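Local coordinates for replication protein (Sphinx1.76-related DNA, PDB 6H24) that probably initiates replication of the plasmid that encodes it as a Rep protein, represented here by its N-terminal winged-helix WH1 domain, which forms a two-chain assembly in the crystal, at the interface of chains A and B. Numbering follows the deposited sequence. Chains: chain A/B, Replication protein.

The interface of chains A and B. Residues chain A 85, 90; chain B 44, 110.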
loop_
_atom_site.group_PDB
_atom_site.type_symbol
_atom_site.label_atom_id
_atom_site.label_comp_id
_atom_site.label_asym_id
_atom_site.label_seq_id
_atom_site.Cartn_x
_atom_site.Cartn_y
_atom_site.Cartn_z
ATOM N N ARG A 85 16.754 12.634 0.221
ATOM C CA ARG A 85 17.313 11.745 1.227
ATOM C C ARG A 85 18.654 12.321 1.661
ATOM O O ARG A 85 19.154 13.284 1.075
ATOM C CB ARG A 85 17.482 10.318 0.695
ATOM C CG ARG A 85 16.157 9.644 0.395
ATOM C CD ARG A 85 15.587 8.980 1.641
ATOM N NE ARG A 85 14.342 8.274 1.358
ATOM C CZ ARG A 85 13.143 8.850 1.335
ATOM N NH1 ARG A 85 13.011 10.154 1.586
ATOM N NH2 ARG A 85 12.066 8.132 1.067
ATOM N N ILE A 90 15.516 10.652 -4.139
ATOM C CA ILE A 90 14.923 9.344 -4.401
ATOM C C ILE A 90 13.687 9.510 -5.271
ATOM O O ILE A 90 12.923 10.467 -5.114
ATOM C CB ILE A 90 14.600 8.601 -3.090
ATOM C CG1 ILE A 90 14.114 7.181 -3.391
ATOM C CG2 ILE A 90 13.559 9.362 -2.275
ATOM C CD1 ILE A 90 14.218 6.254 -2.205
ATOM N N PRO B 44 10.261 3.852 5.233
ATOM C CA PRO B 44 10.938 3.093 4.175
ATOM C C PRO B 44 12.133 2.308 4.690
ATOM O O PRO B 44 12.856 2.742 5.593
ATOM C CB PRO B 44 11.390 4.179 3.189
ATOM C CG PRO B 44 10.511 5.339 3.462
ATOM C CD PRO B 44 10.233 5.296 4.935
ATOM N N GLU B 110 14.186 1.224 -2.092
ATOM C CA GLU B 110 13.429 1.398 -0.871
ATOM C C GLU B 110 12.057 0.761 -1.016
ATOM O O GLU B 110 11.473 0.774 -2.102
ATOM C CB GLU B 110 13.209 2.873 -0.540
ATOM C CG GLU B 110 14.312 3.562 0.182
ATOM C CD GLU B 110 13.876 4.937 0.643
ATOM O OE1 GLU B 110 12.677 5.272 0.453
ATOM O OE2 GLU B 110 14.718 5.669 1.195
#
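A:Arg85 NE, the inner nitrogen of the guanidinium, donates a hydrogen bond of 2.6 Å to the carboxylate oxygen OE2 of B:Glu110, and the same pair makes the salt bridge. Alongside it the terminal nitrogen NH2 of A:Arg85 donates to OE1 of B:Glu110 at 3.0 Å, meeting the syn lone pair of that oxygen. The arginine thus presents its NE/NH2 side to the acid, one nitrogen to each oxygen. Both bonds run nearly straight, and the two flat groups lie almost in one plane, 14° apart, although NE approaches OE2 slightly above the carboxylate plane. The two side chains reach this pairing from opposite directions: B:Glu110 is extended beyond CG (chi2 -171°), whereas A:Arg85 bends at chi2 (-86°) and turns its guanidinium towards the partner chain. Paired bonds of this kind restrict rotation of both end groups. A:Ile90, on the neighbouring strand 88-95, supports the arginine from its own chain, with the methyl CG2 3.7 Å above the centre of one guanidinium face. Its other branch carries CD1 over one face of the B:Glu110 carboxylate, 3.6 Å from CG; the still shorter approach to CD is doubtful. B:Pro44 adds a marginal contact, its ring carbon CG 4.0 Å from A:Arg85 NH2. Replacing A:Arg85 with an alanine would probably leave the B:Glu110 carboxylate without both bonds and its charged mate, and freer to turn. Joining hairpin strands 78-85 and 88-95 of one chain to strand 108-113 of the other, the patch and its two-fold twin probably help hold the two WH1 domains together, though the structure alone does not show whether this dimer acts in replication.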